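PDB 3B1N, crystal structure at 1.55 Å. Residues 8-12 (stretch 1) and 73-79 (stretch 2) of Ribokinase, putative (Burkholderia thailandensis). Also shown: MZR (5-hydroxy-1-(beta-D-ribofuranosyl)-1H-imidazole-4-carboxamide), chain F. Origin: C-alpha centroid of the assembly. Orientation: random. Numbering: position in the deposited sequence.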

# COMPACT_ATOMS: atom_id res chain seq x y z
N SER B 8 -11.50 -1.39 -15.72
CA SER B 8 -10.13 -0.89 -15.87
C SER B 8 -9.22 -1.85 -16.62
O SER B 8 -9.37 -3.09 -16.53
CB SER B 8 -9.54 -0.59 -14.51
OG SER B 8 -9.52 -1.76 -13.70
N ILE B 9 -8.22 -1.29 -17.30
CA ILE B 9 -7.15 -2.08 -17.91
C ILE B 9 -5.88 -1.42 -17.40
O ILE B 9 -5.71 -0.21 -17.62
CB ILE B 9 -7.19 -2.03 -19.46
CG1 ILE B 9 -8.58 -2.48 -19.97
CG2 ILE B 9 -6.12 -3.01 -19.97
CD1 ILE B 9 -8.75 -2.28 -21.49
N ALA B 10 -5.06 -2.15 -16.65
CA ALA B 10 -4.01 -1.49 -15.83
C ALA B 10 -2.81 -2.35 -15.69
O ALA B 10 -2.87 -3.57 -15.88
CB ALA B 10 -4.61 -1.13 -14.42
N TYR B 11 -1.69 -1.70 -15.36
CA TYR B 11 -0.50 -2.42 -14.93
C TYR B 11 -0.43 -2.39 -13.42
O TYR B 11 -0.56 -1.33 -12.81
CB TYR B 11 0.74 -1.71 -15.52
CG TYR B 11 0.82 -1.85 -17.01
CD1 TYR B 11 0.97 -3.11 -17.61
CD2 TYR B 11 0.68 -0.75 -17.84
CE1 TYR B 11 1.04 -3.23 -18.99
CE2 TYR B 11 0.73 -0.86 -19.23
CZ TYR B 11 0.93 -2.11 -19.80
OH TYR B 11 1.02 -2.25 -21.17
N ASP B 12 -0.21 -3.57 -12.84
CA ASP B 12 -0.22 -3.74 -11.39
C ASP B 12 1.17 -3.90 -10.82
O ASP B 12 1.96 -4.69 -11.36
CB ASP B 12 -1.04 -4.98 -10.99
CG ASP B 12 -2.51 -4.83 -11.23
OD1 ASP B 12 -3.02 -3.72 -11.45
OD2 ASP B 12 -3.19 -5.85 -11.11
N VAL B 73 1.56 5.67 -24.41
CA VAL B 73 2.95 5.65 -24.03
C VAL B 73 3.38 4.25 -23.67
O VAL B 73 4.51 3.86 -23.96
CB VAL B 73 3.24 6.62 -22.85
CG1 VAL B 73 4.73 6.49 -22.33
CG2 VAL B 73 2.95 8.02 -23.26
N ASP B 74 2.50 3.49 -22.99
CA ASP B 74 2.92 2.17 -22.51
C ASP B 74 1.88 1.09 -22.76
O ASP B 74 1.99 0.04 -22.18
CB ASP B 74 3.33 2.25 -21.04
CG ASP B 74 2.24 2.77 -20.17
OD1 ASP B 74 1.13 3.05 -20.68
OD2 ASP B 74 2.52 2.92 -18.94
N ALA B 75 0.97 1.35 -23.69
CA ALA B 75 -0.07 0.34 -24.04
C ALA B 75 0.48 -0.90 -24.75
O ALA B 75 -0.16 -1.97 -24.65
CB ALA B 75 -1.14 0.93 -24.87
N GLN B 76 1.59 -0.78 -25.48
CA GLN B 76 1.93 -1.86 -26.44
C GLN B 76 2.09 -3.26 -25.84
O GLN B 76 1.56 -4.21 -26.45
CB GLN B 76 3.19 -1.49 -27.26
CG GLN B 76 3.27 -2.28 -28.62
CD GLN B 76 2.11 -1.94 -29.55
OE1 GLN B 76 1.92 -0.75 -29.89
NE2 GLN B 76 1.35 -2.94 -30.00
N PRO B 77 2.73 -3.39 -24.67
CA PRO B 77 2.82 -4.76 -24.13
C PRO B 77 1.46 -5.39 -23.89
O PRO B 77 1.29 -6.62 -24.09
CB PRO B 77 3.61 -4.58 -22.83
CG PRO B 77 4.52 -3.40 -23.19
CD PRO B 77 3.61 -2.46 -23.94
N TYR B 78 0.50 -4.61 -23.44
CA TYR B 78 -0.85 -5.14 -23.21
C TYR B 78 -1.55 -5.46 -24.51
O TYR B 78 -2.21 -6.50 -24.58
CB TYR B 78 -1.69 -4.16 -22.34
CG TYR B 78 -2.49 -4.85 -21.25
CD1 TYR B 78 -2.54 -4.32 -19.94
CD2 TYR B 78 -3.31 -5.94 -21.53
CE1 TYR B 78 -3.29 -4.92 -18.94
CE2 TYR B 78 -4.06 -6.55 -20.54
CZ TYR B 78 -4.05 -6.03 -19.24
OH TYR B 78 -4.82 -6.64 -18.28
N LEU B 79 -1.41 -4.59 -25.53
CA LEU B 79 -2.02 -4.86 -26.84
C LEU B 79 -1.43 -6.15 -27.38
O LEU B 79 -2.21 -7.00 -27.89
CB LEU B 79 -1.80 -3.73 -27.83
CG LEU B 79 -2.38 -2.40 -27.34
CD1 LEU B 79 -2.04 -1.35 -28.36
CD2 LEU B 79 -3.91 -2.46 -27.11
N1 MZR F . -10.57 1.37 -10.22
O3 MZR F . -9.53 -1.02 -11.21
C4 MZR F . -8.88 -0.97 -9.96
C5 MZR F . -9.04 0.08 -8.97
C6 MZR F . -9.87 1.27 -9.10
O6 MZR F . -9.83 2.07 -8.14
N7 MZR F . -8.22 -0.33 -7.96
C8 MZR F . -7.64 -1.50 -8.32
N9 MZR F . -8.04 -1.91 -9.56
C1' MZR F . -7.66 -3.15 -10.25
C2' MZR F . -6.19 -3.52 -10.28
O2' MZR F . -5.67 -3.00 -11.50
C3' MZR F . -6.23 -5.06 -10.15
O3' MZR F . -5.69 -5.81 -11.25
C4' MZR F . -7.69 -5.39 -9.96
O4' MZR F . -8.24 -4.19 -9.46
C5' MZR F . -7.87 -6.51 -8.96
O5' MZR F . -9.30 -6.76 -8.88

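A buried tyrosine hydroxyl needs partners, and the backbone of a neighbouring segment can supply them. The contact between residues 8-12 and 73-79 of this putative ribokinase illustrates the point. Tyr11, in a strand, sets out sideways from the other stretch, but its m rotamer carries the ring across, so that OH donates to the backbone carbonyl of Asp74 (OH to O, 2.7 Å). That carbonyl lies at the ring edge, near its plane, where a phenolic hydrogen can reach it. Tyr11 OH in turn accepts a weak hydrogen bond from Tyr78 N (3.3 Å, 135° at the hydrogen). The hydroxyl thus both gives and receives. Tyr78 N also makes a weak bond to Ala75 O (3.0 Å), which in turn accepts from Leu79 N (3.0 Å).

Around this polar point the packing is largely apolar. The rings of Tyr11 and Tyr78 meet obliquely, their planes at 46° and centroids 5.7 Å apart. Ile9 points toward the helix and lays its CG2 methyl over one face of the Tyr78 ring, 3.7 Å from the centroid: a CH-pi contact suited to a branched aliphatic side chain. Tyr78 OH is satisfied elsewhere in the structure, as are both carboxylate oxygens of Asp74; it is the backbone carbonyl of Asp74 that receives the Tyr11 hydroxyl. In all, 294 Å² is buried, with the two tyrosines contributing most.

The two ends of stretch 1, Ser8 and Asp12, bind the ligand instead. Ser8 OG hydrogen-bonds MZR O3 (2.6 Å), while Asp12 OD1 and OD2 accept from ribose hydroxyls O2' (2.7 Å) and O3' (2.5 Å) of MZR, respectively. One short segment therefore serves both the second stretch and the ligand, using different residues for each set of hydrogen bonds.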